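Local coordinates for protein 2-oxo-1,2-dihydroquinoline 8-monooxygenase, oxygenase component (PDB 1Z02) that hydroxylates 2-oxoquinoline at position 8, probably using a Rieske [2Fe-2S] centre to feed electrons to a mononuclear iron that activates oxygen, at residues 234-242 and 282-292. Numbering follows the deposited sequence.
Sequences MDWVLPLGL and LKVEGLKGRHY
V237 and K288 illustrate how two loops can be joined by a single antiparallel bridge, a hydrogen-bonded pair in which each backbone serves the other: V237 N gives a nearly straight bond to K288 O (2.7 Å), while K288 N returns a longer one to V237 O (3.3 Å). W236, just before the bridge, shows what a side chain adds when followed outward. W236 CB rests 3.5 Å from K288 O; at CG and CD1, G289 CA lies over one face, a CH-pi contact 4.1 Å from the centroid of the five-membered ring; NE1 continues alongside the G289 carbonyl carbon; at the far end W236 CZ2 meets R290 CG at 4.0 Å, ring and guanidinium planes turned 43° apart. With an alanine in its place, G289 CA would probably lose its aromatic partner and a gap open beside the aliphatic part of R290. In the bridge itself, V237 CG1, anti to its backbone N (chi1 177°), lies 3.3 Å from V284 CG1, closer than usual for two methyls, and V284 CG2 turns to L240 CD2 at 3.9 Å. The extended K288 chain runs back along the D235 carbonyl. D235 closes helix 229-233 in a Schellman motif, and W236 packs on I230 and V231 of that helix. The bridge joins the loop leading into strand 241-244 to the loop leaving strand 282-283, the two strands flanking strand 271-277; the L238 side chain lies about 5 Å from that of the iron ligand H225.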
loop_
_atom_site.group_PDB
_atom_site.type_symbol
_atom_site.label_atom_id
_atom_site.label_comp_id
_atom_site.label_asym_id
_atom_site.label_seq_id
_atom_site.Cartn_x
_atom_site.Cartn_y
_atom_site.Cartn_z
ATOM N N MET A 234 -14.837 33.956 -22.148
ATOM C CA MET A 234 -15.286 34.006 -23.541
ATOM C C MET A 234 -16.782 34.294 -23.665
ATOM O O MET A 234 -17.306 34.424 -24.777
ATOM C CB MET A 234 -14.960 32.690 -24.254
ATOM C CG MET A 234 -13.495 32.346 -24.255
ATOM S SD MET A 234 -12.465 33.624 -25.014
ATOM C CE MET A 234 -12.698 33.245 -26.744
ATOM N N ASP A 235 -17.460 34.401 -22.525
ATOM C CA ASP A 235 -18.896 34.660 -22.505
ATOM C C ASP A 235 -19.676 33.527 -23.163
ATOM O O ASP A 235 -20.685 33.758 -23.838
ATOM C CB ASP A 235 -19.217 35.975 -23.220
ATOM C CG ASP A 235 -18.830 37.189 -22.403
ATOM O OD1 ASP A 235 -18.047 38.016 -22.883
ATOM O OD2 ASP A 235 -19.307 37.323 -21.269
ATOM N N TRP A 236 -19.197 32.303 -22.975
ATOM C CA TRP A 236 -19.862 31.142 -23.545
ATOM C C TRP A 236 -21.096 30.766 -22.735
ATOM O O TRP A 236 -21.179 31.033 -21.536
ATOM C CB TRP A 236 -18.924 29.932 -23.582
ATOM C CG TRP A 236 -17.775 30.038 -24.531
ATOM C CD1 TRP A 236 -17.637 30.912 -25.576
ATOM C CD2 TRP A 236 -16.623 29.189 -24.562
ATOM N NE1 TRP A 236 -16.468 30.655 -26.255
ATOM C CE2 TRP A 236 -15.828 29.604 -25.655
ATOM C CE3 TRP A 236 -16.188 28.117 -23.773
ATOM C CZ2 TRP A 236 -14.616 28.979 -25.978
ATOM C CZ3 TRP A 236 -14.987 27.496 -24.091
ATOM C CH2 TRP A 236 -14.213 27.930 -25.188
ATOM N N VAL A 237 -22.056 30.151 -23.415
ATOM C CA VAL A 237 -23.281 29.685 -22.791
ATOM C C VAL A 237 -23.421 28.261 -23.296
ATOM O O VAL A 237 -23.926 28.026 -24.394
ATOM C CB VAL A 237 -24.505 30.510 -23.231
ATOM C CG1 VAL A 237 -25.763 29.928 -22.608
ATOM C CG2 VAL A 237 -24.336 31.965 -22.800
ATOM N N LEU A 238 -22.951 27.315 -22.493
ATOM C CA LEU A 238 -22.981 25.909 -22.864
ATOM C C LEU A 238 -24.355 25.265 -22.743
ATOM O O LEU A 238 -25.178 25.683 -21.931
ATOM C CB LEU A 238 -21.993 25.117 -21.999
ATOM C CG LEU A 238 -20.580 25.685 -21.861
ATOM C CD1 LEU A 238 -19.758 24.748 -20.990
ATOM C CD2 LEU A 238 -19.938 25.853 -23.230
ATOM N N PRO A 239 -24.619 24.239 -23.572
ATOM C CA PRO A 239 -25.889 23.513 -23.562
ATOM C C PRO A 239 -25.891 22.462 -22.446
ATOM O O PRO A 239 -24.833 21.958 -22.061
ATOM C CB PRO A 239 -25.936 22.887 -24.950
ATOM C CG PRO A 239 -24.507 22.556 -25.195
ATOM C CD PRO A 239 -23.804 23.827 -24.731
ATOM N N LEU A 240 -27.072 22.125 -21.932
ATOM C CA LEU A 240 -27.171 21.134 -20.862
ATOM C C LEU A 240 -26.609 19.798 -21.331
ATOM O O LEU A 240 -26.199 18.973 -20.520
ATOM C CB LEU A 240 -28.630 20.957 -20.436
ATOM C CG LEU A 240 -29.343 22.183 -19.859
ATOM C CD1 LEU A 240 -30.727 21.767 -19.380
ATOM C CD2 LEU A 240 -28.542 22.768 -18.708
ATOM N N GLY A 241 -26.597 19.597 -22.646
ATOM C CA GLY A 241 -26.081 18.362 -23.211
ATOM C C GLY A 241 -26.324 18.247 -24.707
ATOM O O GLY A 241 -27.054 19.054 -25.288
ATOM N N LEU A 242 -25.692 17.256 -25.329
ATOM C CA LEU A 242 -25.831 16.993 -26.758
ATOM C C LEU A 242 -26.451 15.616 -26.937
ATOM O O LEU A 242 -25.991 14.641 -26.338
ATOM C CB LEU A 242 -24.466 17.010 -27.455
ATOM C CG LEU A 242 -23.872 18.345 -27.917
ATOM C CD1 LEU A 242 -22.516 18.090 -28.569
ATOM C CD2 LEU A 242 -24.815 19.013 -28.911
ATOM N N LEU A 282 -34.761 24.098 -15.209
ATOM C CA LEU A 282 -33.560 24.674 -15.806
ATOM C C LEU A 282 -33.786 24.981 -17.278
ATOM O O LEU A 282 -34.480 24.246 -17.985
ATOM C CB LEU A 282 -32.381 23.702 -15.693
ATOM C CG LEU A 282 -32.034 23.166 -14.306
ATOM C CD1 LEU A 282 -30.903 22.172 -14.438
ATOM C CD2 LEU A 282 -31.651 24.306 -13.384
ATOM N N LYS A 283 -33.191 26.072 -17.738
ATOM C CA LYS A 283 -33.315 26.430 -19.130
ATOM C C LYS A 283 -32.258 27.440 -19.558
ATOM O O LYS A 283 -32.043 28.466 -18.912
ATOM C CB LYS A 283 -34.730 26.934 -19.391
ATOM C CG LYS A 283 -34.820 28.280 -19.986
ATOM C CD LYS A 283 -35.885 29.012 -19.240
ATOM C CE LYS A 283 -36.226 30.298 -19.916
ATOM N NZ LYS A 283 -37.290 30.927 -19.117
ATOM N N VAL A 284 -31.598 27.110 -20.659
ATOM C CA VAL A 284 -30.539 27.920 -21.226
ATOM C C VAL A 284 -31.030 28.650 -22.467
ATOM O O VAL A 284 -31.790 28.107 -23.270
ATOM C CB VAL A 284 -29.337 27.025 -21.615
ATOM C CG1 VAL A 284 -28.253 27.851 -22.289
ATOM C CG2 VAL A 284 -28.791 26.328 -20.380
ATOM N N GLU A 285 -30.603 29.896 -22.613
ATOM C CA GLU A 285 -30.981 30.689 -23.772
ATOM C C GLU A 285 -29.775 31.467 -24.246
ATOM O O GLU A 285 -28.863 31.710 -23.478
ATOM C CB GLU A 285 -32.121 31.651 -23.430
ATOM C CG GLU A 285 -32.160 32.120 -22.002
ATOM C CD GLU A 285 -33.480 32.775 -21.666
ATOM O OE1 GLU A 285 -34.521 32.096 -21.768
ATOM O OE2 GLU A 285 -33.478 33.967 -21.304
ATOM N N GLY A 286 -29.732 31.834 -25.514
ATOM C CA GLY A 286 -28.592 32.613 -25.959
ATOM C C GLY A 286 -27.309 31.816 -26.064
ATOM O O GLY A 286 -26.258 32.213 -25.558
ATOM N N LEU A 287 -27.447 30.696 -26.764
ATOM C CA LEU A 287 -26.431 29.704 -27.055
ATOM C C LEU A 287 -25.080 30.283 -27.562
ATOM O O LEU A 287 -24.995 30.790 -28.684
ATOM C CB LEU A 287 -27.085 28.729 -28.051
ATOM C CG LEU A 287 -27.292 27.425 -27.280
ATOM C CD1 LEU A 287 -27.775 26.333 -28.095
ATOM C CD2 LEU A 287 -26.089 27.073 -26.904
ATOM N N LYS A 288 -24.029 30.290 -26.744
ATOM C CA LYS A 288 -22.776 30.826 -27.280
ATOM C C LYS A 288 -21.618 29.869 -27.011
ATOM O O LYS A 288 -21.446 29.401 -25.890
ATOM C CB LYS A 288 -22.475 32.215 -26.706
ATOM C CG LYS A 288 -21.515 33.002 -27.553
ATOM C CD LYS A 288 -21.206 34.323 -26.918
ATOM C CE LYS A 288 -20.046 34.954 -27.642
ATOM N NZ LYS A 288 -19.588 36.202 -26.988
ATOM N N GLY A 289 -20.834 29.565 -28.043
ATOM C CA GLY A 289 -19.725 28.644 -27.863
ATOM C C GLY A 289 -18.758 28.601 -29.029
ATOM O O GLY A 289 -18.577 29.588 -29.739
ATOM N N ARG A 290 -18.132 27.447 -29.224
ATOM C CA ARG A 290 -17.169 27.262 -30.299
ATOM C C ARG A 290 -17.487 26.046 -31.157
ATOM O O ARG A 290 -18.035 25.053 -30.675
ATOM C CB ARG A 290 -15.776 27.059 -29.727
ATOM C CG ARG A 290 -14.867 28.224 -29.864
ATOM C CD ARG A 290 -13.444 27.787 -29.718
ATOM N NE ARG A 290 -12.852 27.405 -30.986
ATOM C CZ ARG A 290 -12.485 28.279 -31.913
ATOM N NH1 ARG A 290 -11.951 27.883 -33.030
ATOM N NH2 ARG A 290 -12.650 29.567 -31.742
ATOM N N HIS A 291 -17.119 26.116 -32.430
ATOM C CA HIS A 291 -17.335 24.988 -33.320
ATOM C C HIS A 291 -16.122 24.078 -33.178
ATOM O O HIS A 291 -14.978 24.537 -33.257
ATOM C CB HIS A 291 -17.480 25.445 -34.773
ATOM C CG HIS A 291 -18.730 26.223 -35.043
ATOM N ND1 HIS A 291 -19.956 25.873 -34.515
ATOM C CD2 HIS A 291 -18.949 27.326 -35.794
ATOM C CE1 HIS A 291 -20.873 26.726 -34.928
ATOM N NE2 HIS A 291 -20.288 27.620 -35.709
ATOM N N TYR A 292 -16.383 22.790 -32.969
ATOM C CA TYR A 292 -15.329 21.794 -32.792
ATOM C C TYR A 292 -15.910 20.411 -33.067
ATOM O O TYR A 292 -17.123 20.230 -33.056
ATOM C CB TYR A 292 -14.809 21.846 -31.352
ATOM C CG TYR A 292 -15.866 21.458 -30.343
ATOM C CD1 TYR A 292 -16.095 20.118 -30.016
ATOM C CD2 TYR A 292 -16.673 22.425 -29.747
ATOM C CE1 TYR A 292 -17.103 19.759 -29.122
ATOM C CE2 TYR A 292 -17.681 22.072 -28.849
ATOM C CZ TYR A 292 -17.889 20.743 -28.543
ATOM O OH TYR A 292 -18.868 20.394 -27.648
#